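Side-chain contact in ESAT-6-like protein EsxO (Mycobacterium tuberculosis, PDB 3OGI), which is a secreted WXG100-family protein of the ESAT-6 subfamily that pairs with a second protein chain, probably as a helical hairpin: residues Arg33-Ala38 / Glu52-Leu57. Numbering follows the deposited sequence.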
ATOM      1  N   ARG A  33      -7.038   3.946   7.794  1.00 59.46           N
ATOM      2  CA  ARG A  33      -8.479   4.135   7.876  1.00 56.82           C
ATOM      3  C   ARG A  33      -9.186   2.998   7.156  1.00 57.91           C
ATOM      4  O   ARG A  33     -10.142   2.434   7.673  1.00 70.94           O
ATOM      5  CB  ARG A  33      -8.903   5.477   7.287  1.00 55.25           C
ATOM      6  CG  ARG A  33      -9.162   6.582   8.313  1.00 60.05           C
ATOM      7  CD  ARG A  33      -9.258   7.951   7.629  1.00 62.18           C
ATOM      8  NE  ARG A  33      -8.043   8.725   7.843  1.00 63.24           N
ATOM      9  CZ  ARG A  33      -7.391   9.402   6.906  1.00 56.57           C
ATOM     10  NH1 ARG A  33      -7.833   9.439   5.657  1.00 47.19           N
ATOM     11  NH2 ARG A  33      -6.298  10.065   7.235  1.00 56.97           N
ATOM     12  N   ASP A  34      -8.708   2.629   5.977  1.00 54.55           N
ATOM     13  CA  ASP A  34      -9.378   1.571   5.238  1.00 59.81           C
ATOM     14  C   ASP A  34      -9.247   0.193   5.906  1.00 61.79           C
ATOM     15  O   ASP A  34     -10.209  -0.589   5.939  1.00 56.46           O
ATOM     16  CB  ASP A  34      -8.922   1.543   3.782  1.00 55.99           C
ATOM     17  CG  ASP A  34      -9.750   2.462   2.904  1.00 57.81           C
ATOM     18  OD1 ASP A  34     -10.916   2.743   3.259  1.00 57.96           O
ATOM     19  OD2 ASP A  34      -9.240   2.904   1.859  1.00 59.89           O
ATOM     20  N   VAL A  35      -8.061  -0.080   6.444  1.00 56.79           N
ATOM     21  CA  VAL A  35      -7.797  -1.322   7.147  1.00 58.65           C
ATOM     22  C   VAL A  35      -8.758  -1.445   8.325  1.00 61.11           C
ATOM     23  O   VAL A  35      -9.418  -2.469   8.487  1.00 62.20           O
ATOM     24  CB  VAL A  35      -6.316  -1.388   7.621  1.00 52.91           C
ATOM     25  CG1 VAL A  35      -6.132  -2.383   8.760  1.00 39.98           C
ATOM     26  CG2 VAL A  35      -5.385  -1.695   6.450  1.00 48.72           C
ATOM     27  N   LEU A  36      -8.848  -0.395   9.134  1.00 61.29           N
ATOM     28  CA  LEU A  36      -9.785  -0.372  10.259  1.00 61.74           C
ATOM     29  C   LEU A  36     -11.201  -0.603   9.780  1.00 61.79           C
ATOM     30  O   LEU A  36     -11.963  -1.332  10.406  1.00 73.57           O
ATOM     31  CB  LEU A  36      -9.750   0.977  10.976  1.00 58.18           C
ATOM     32  CG  LEU A  36      -8.494   1.281  11.777  1.00 56.77           C
ATOM     33  CD1 LEU A  36      -8.641   2.610  12.495  1.00 58.88           C
ATOM     34  CD2 LEU A  36      -8.231   0.152  12.754  1.00 52.95           C
ATOM     35  N   ALA A  37     -11.558   0.054   8.685  1.00 50.49           N
ATOM     36  CA  ALA A  37     -12.884  -0.094   8.120  1.00 54.80           C
ATOM     37  C   ALA A  37     -13.114  -1.536   7.657  1.00 64.58           C
ATOM     38  O   ALA A  37     -14.249  -1.995   7.597  1.00 75.11           O
ATOM     39  CB  ALA A  37     -13.099   0.894   6.958  1.00 48.95           C
ATOM     40  N   ALA A  38     -12.041  -2.250   7.341  1.00 61.05           N
ATOM     41  CA  ALA A  38     -12.165  -3.639   6.898  1.00 69.89           C
ATOM     42  C   ALA A  38     -12.050  -4.665   8.036  1.00 78.22           C
ATOM     43  O   ALA A  38     -11.404  -5.693   7.874  1.00 80.43           O
ATOM     44  CB  ALA A  38     -11.133  -3.944   5.808  1.00 64.45           C
ATOM     45  N   GLU A  52      -0.841  -7.084  13.174  1.00 84.15           N
ATOM     46  CA  GLU A  52       0.496  -7.211  12.618  1.00 81.43           C
ATOM     47  C   GLU A  52       0.571  -6.574  11.229  1.00 72.34           C
ATOM     48  O   GLU A  52       1.608  -6.046  10.823  1.00 67.27           O
ATOM     49  CB  GLU A  52       0.946  -8.676  12.601  1.00 84.86           C
ATOM     50  CG  GLU A  52       1.613  -9.098  13.902  1.00 96.65           C
ATOM     51  CD  GLU A  52       1.283 -10.531  14.314  1.00106.05           C
ATOM     52  OE1 GLU A  52       0.749 -11.298  13.478  1.00107.45           O
ATOM     53  OE2 GLU A  52       1.559 -10.885  15.484  1.00105.22           O
ATOM     54  N   PHE A  53      -0.532  -6.620  10.497  1.00 66.15           N
ATOM     55  CA  PHE A  53      -0.556  -5.976   9.208  1.00 66.61           C
ATOM     56  C   PHE A  53      -0.223  -4.496   9.421  1.00 66.90           C
ATOM     57  O   PHE A  53       0.670  -3.946   8.772  1.00 66.02           O
ATOM     58  CB  PHE A  53      -1.917  -6.147   8.540  1.00 64.39           C
ATOM     59  CG  PHE A  53      -1.956  -5.611   7.150  1.00 60.52           C
ATOM     60  CD1 PHE A  53      -2.340  -4.309   6.913  1.00 55.25           C
ATOM     61  CD2 PHE A  53      -1.564  -6.401   6.079  1.00 62.27           C
ATOM     62  CE1 PHE A  53      -2.356  -3.792   5.614  1.00 56.70           C
ATOM     63  CE2 PHE A  53      -1.577  -5.896   4.777  1.00 62.18           C
ATOM     64  CZ  PHE A  53      -1.973  -4.588   4.549  1.00 58.05           C
ATOM     65  N   ILE A  54      -0.926  -3.877  10.364  1.00 62.23           N
ATOM     66  CA  ILE A  54      -0.733  -2.475  10.710  1.00 62.30           C
ATOM     67  C   ILE A  54       0.686  -2.171  11.174  1.00 66.87           C
ATOM     68  O   ILE A  54       1.252  -1.130  10.832  1.00 68.24           O
ATOM     69  CB  ILE A  54      -1.702  -2.076  11.838  1.00 64.32           C
ATOM     70  CG1 ILE A  54      -3.116  -1.924  11.282  1.00 74.12           C
ATOM     71  CG2 ILE A  54      -1.241  -0.804  12.543  1.00 45.00           C
ATOM     72  CD1 ILE A  54      -4.191  -2.180  12.314  1.00 78.34           C
ATOM     73  N   THR A  55       1.253  -3.068  11.976  1.00 62.35           N
ATOM     74  CA  THR A  55       2.604  -2.863  12.476  1.00 61.05           C
ATOM     75  C   THR A  55       3.636  -2.942  11.346  1.00 57.83           C
ATOM     76  O   THR A  55       4.534  -2.106  11.251  1.00 58.95           O
ATOM     77  CB  THR A  55       2.961  -3.866  13.610  1.00 62.16           C
ATOM     78  OG1 THR A  55       2.340  -3.447  14.828  1.00 54.84           O
ATOM     79  CG2 THR A  55       4.479  -3.933  13.837  1.00 55.59           C
ATOM     80  N   GLN A  56       3.515  -3.948  10.494  1.00 51.41           N
ATOM     81  CA  GLN A  56       4.473  -4.106   9.407  1.00 65.21           C
ATOM     82  C   GLN A  56       4.334  -2.974   8.402  1.00 62.64           C
ATOM     83  O   GLN A  56       5.315  -2.433   7.916  1.00 64.00           O
ATOM     84  CB  GLN A  56       4.272  -5.441   8.702  1.00 72.33           C
ATOM     85  CG  GLN A  56       5.341  -6.456   9.003  1.00 85.60           C
ATOM     86  CD  GLN A  56       5.485  -7.456   7.873  1.00 97.88           C
ATOM     87  OE1 GLN A  56       5.662  -7.081   6.709  1.00101.97           O
ATOM     88  NE2 GLN A  56       5.388  -8.735   8.206  1.00100.66           N
ATOM     89  N   LEU A  57       3.094  -2.640   8.081  1.00 59.58           N
ATOM     90  CA  LEU A  57       2.812  -1.497   7.250  1.00 62.68           C
ATOM     91  C   LEU A  57       3.570  -0.302   7.827  1.00 62.16           C
ATOM     92  O   LEU A  57       4.379   0.335   7.144  1.00 60.97           O
ATOM     93  CB  LEU A  57       1.312  -1.228   7.270  1.00 60.11           C
ATOM     94  CG  LEU A  57       0.819  -0.290   6.190  1.00 63.14           C
ATOM     95  CD1 LEU A  57       1.022  -0.948   4.853  1.00 60.72           C
ATOM     96  CD2 LEU A  57      -0.647   0.042   6.418  1.00 72.14           C
TER
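Val35 faces Phe53 and Ile54 across the two helices and touches each with a different methyl, a compact example of how one branched residue can join two helices. The bond from CA to CB of Val35 points toward the facing helix, and the fork at CB divides the work. With CG1 anti to the backbone N (chi1 159°), CG1 is turned to the aliphatic chain of Ile54 and CG2 to the phenyl ring of Phe53. CG2 of Val35 lies 3.8 Å from CE1 of Phe53 and 4.0 Å from the neighbouring CD1, meeting the CD1-CE1 bond of the ring at a slant. The ring is carried toward Val35 by a first torsion that places CG of Phe53 opposite its own backbone N (chi1 -175°). On the other branch, Val35 CG1 touches Ile54 at CG1, 4.0 Å away, and is almost as near to its CD1. Ile54 thus offers the ethyl arm, not its CG2 methyl, to the valine. The contact is wholly apolar and small, burying 149 Å² in all, and the CA atoms of Val35 and Ile54 remain 8.0 Å apart.

Phe53 also packs on an apolar side chain, and Val35 on an aromatic one, of the other protein in the assembly, while Asp34 forms a salt bridge to a basic side chain of that other chain. Within the hairpin expected of the WXG100 family, the contact joins the C-terminal end of helix 14-37, after which Ala38 is the first residue to leave helical backbone angles, to the first turns of helix 51-66, at the end where the connection between the helices, not modelled over residues 40-48, must run.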